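Local coordinates for scyllo-inositol 2-dehydrogenase (NADP(+)) IolW (Bacillus subtilis subsp. subtilis, PDB 3GDO) that catalyses the reversible NADPH-dependent reduction of scyllo-inosose to scyllo-inositol and cannot use NADH in place of NADPH, at the interface of chains A and B. Coordinates in Å, arbitrary orientation; residue numbers count along the deposited sequence, not the author numbering. Chains: chain A/B, Uncharacterized oxidoreductase yvaA.

The interface of chains A and B. Residues chain A 147-148, 221, 223, 225; chain B 199, 201, 203, 212.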
loop_
_atom_site.group_PDB
_atom_site.type_symbol
_atom_site.label_atom_id
_atom_site.label_comp_id
_atom_site.label_asym_id
_atom_site.label_seq_id
_atom_site.Cartn_x
_atom_site.Cartn_y
_atom_site.Cartn_z
ATOM N N ASN A 147 -4.902 -13.021 4.285
ATOM C CA ASN A 147 -6.026 -12.094 4.204
ATOM C C ASN A 147 -5.651 -10.804 3.426
ATOM O O ASN A 147 -6.540 -10.102 2.862
ATOM C CB ASN A 147 -6.530 -11.768 5.621
ATOM C CG ASN A 147 -5.501 -11.031 6.443
ATOM O OD1 ASN A 147 -5.107 -9.916 6.104
ATOM N ND2 ASN A 147 -5.061 -11.635 7.529
ATOM N N THR A 148 -4.349 -10.502 3.380
ATOM C CA THR A 148 -3.851 -9.326 2.660
ATOM C C THR A 148 -2.550 -9.630 1.915
ATOM O O THR A 148 -1.577 -10.109 2.511
ATOM C CB THR A 148 -3.599 -8.151 3.622
ATOM O OG1 THR A 148 -4.802 -7.866 4.345
ATOM C CG2 THR A 148 -3.138 -6.898 2.864
ATOM N N LYS A 221 -12.744 -11.841 1.580
ATOM C CA LYS A 221 -11.977 -11.545 2.771
ATOM C C LYS A 221 -10.501 -11.192 2.416
ATOM O O LYS A 221 -9.931 -10.244 2.962
ATOM C CB LYS A 221 -12.064 -12.727 3.739
ATOM C CG LYS A 221 -11.178 -12.611 4.959
ATOM C CD LYS A 221 -11.142 -13.926 5.730
ATOM C CE LYS A 221 -9.983 -13.935 6.706
ATOM N NZ LYS A 221 -10.383 -14.566 7.986
ATOM N N GLN A 223 -7.747 -9.514 0.202
ATOM C CA GLN A 223 -7.571 -8.372 -0.675
ATOM C C GLN A 223 -6.130 -8.387 -1.191
ATOM O O GLN A 223 -5.184 -8.443 -0.401
ATOM C CB GLN A 223 -7.886 -7.081 0.120
ATOM C CG GLN A 223 -9.405 -6.988 0.559
ATOM C CD GLN A 223 -10.318 -6.814 -0.630
ATOM O OE1 GLN A 223 -10.149 -5.867 -1.405
ATOM N NE2 GLN A 223 -11.276 -7.746 -0.816
ATOM N N ILE A 225 -3.441 -6.215 -3.323
ATOM C CA ILE A 225 -3.199 -4.852 -3.767
ATOM C C ILE A 225 -1.893 -4.834 -4.553
ATOM O O ILE A 225 -0.813 -5.169 -3.982
ATOM C CB ILE A 225 -3.028 -3.904 -2.538
ATOM C CG1 ILE A 225 -4.151 -4.073 -1.513
ATOM C CG2 ILE A 225 -2.915 -2.445 -2.963
ATOM C CD1 ILE A 225 -5.519 -3.875 -2.084
ATOM N N ASN B 199 -12.521 0.812 -0.030
ATOM C CA ASN B 199 -13.113 -0.441 0.379
ATOM C C ASN B 199 -13.110 -0.445 1.907
ATOM O O ASN B 199 -12.067 -0.241 2.562
ATOM C CB ASN B 199 -12.343 -1.630 -0.221
ATOM C CG ASN B 199 -12.977 -2.982 0.119
ATOM O OD1 ASN B 199 -14.213 -3.120 0.138
ATOM N ND2 ASN B 199 -12.134 -3.985 0.414
ATOM N N MET B 201 -14.618 -2.708 5.147
ATOM C CA MET B 201 -15.187 -4.020 5.426
ATOM C C MET B 201 -14.791 -4.553 6.787
ATOM O O MET B 201 -13.966 -3.969 7.529
ATOM C CB MET B 201 -14.844 -5.066 4.320
ATOM C CG MET B 201 -13.362 -5.621 4.296
ATOM S SD MET B 201 -12.921 -6.912 3.042
ATOM C CE MET B 201 -13.674 -6.360 1.600
ATOM N N GLN B 203 -13.155 -7.956 7.840
ATOM C CA GLN B 203 -12.438 -9.184 7.555
ATOM C C GLN B 203 -12.626 -10.306 8.566
ATOM O O GLN B 203 -12.586 -11.476 8.202
ATOM C CB GLN B 203 -10.946 -8.902 7.463
ATOM C CG GLN B 203 -10.483 -8.795 6.058
ATOM C CD GLN B 203 -9.015 -8.455 5.941
ATOM O OE1 GLN B 203 -8.384 -7.938 6.881
ATOM N NE2 GLN B 203 -8.466 -8.734 4.774
ATOM N N TYR B 212 -11.369 -3.256 8.591
ATOM C CA TYR B 212 -10.491 -3.096 7.457
ATOM C C TYR B 212 -10.925 -1.898 6.613
ATOM O O TYR B 212 -12.112 -1.746 6.270
ATOM C CB TYR B 212 -10.515 -4.387 6.610
ATOM C CG TYR B 212 -9.723 -4.301 5.338
ATOM C CD1 TYR B 212 -8.449 -4.871 5.242
ATOM C CD2 TYR B 212 -10.232 -3.621 4.227
ATOM C CE1 TYR B 212 -7.699 -4.776 4.054
ATOM C CE2 TYR B 212 -9.513 -3.483 3.071
ATOM C CZ TYR B 212 -8.232 -4.057 2.989
ATOM O OH TYR B 212 -7.560 -3.963 1.812
HETATM O O HOH W 1 -5.988 -7.727 8.099
HETATM O O HOH W 2 -9.218 -3.404 -0.267
#
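The flat amide of B:Gln203 lies between A:Asn147 and the B:Tyr212 ring: A:Asn147 CB sits on one face, 3.7 Å from B:Gln203 NE2, and the ring, tilted about 55°, covers the other. A:Gln223 CB and CG lie against the same ring face at its CZ-OH end, B:Tyr212 OH being 3.6 Å from A:Gln223 CB. Both flat groups belong to the C-terminal alpha/beta domain of this Gfo/Idh/MocA-family dehydrogenase. The contact, repeated by a two-fold axis, packs strand 222-228 of one subunit against strands 195-201 and 212-219 of the other, though the structure alone does not show that this dimer forms in solution. B:Gln203, extended beyond CG, crosses the A:Lys221 side chain at about a right angle; B:Gln203 NE2 donates a nearly straight 2.8 Å hydrogen bond to A:Lys221 O, which lies close to the amide plane. B:Gln203 OE1 is 2.7 Å from water 1, which also contacts A:Asn147 OD1. A:Thr148 OG1 donates a 2.7 Å hydrogen bond to A:Asn147 OD1. An alanine in place of B:Gln203 would probably leave the A:Lys221 carbonyl without this donor, water 1 without a mate and a gap between A:Asn147 CB and the B:Tyr212 ring. A:Gln223 bends at chi2 (-67°), its amide tip to tip with B:Asn199 and its NE2 3.7 Å from B:Met201 CE. Water 2 joins the two tips, 2.9 Å from A:Gln223 OE1 and linked to B:Asn199 ND2 and B:Tyr212 OH.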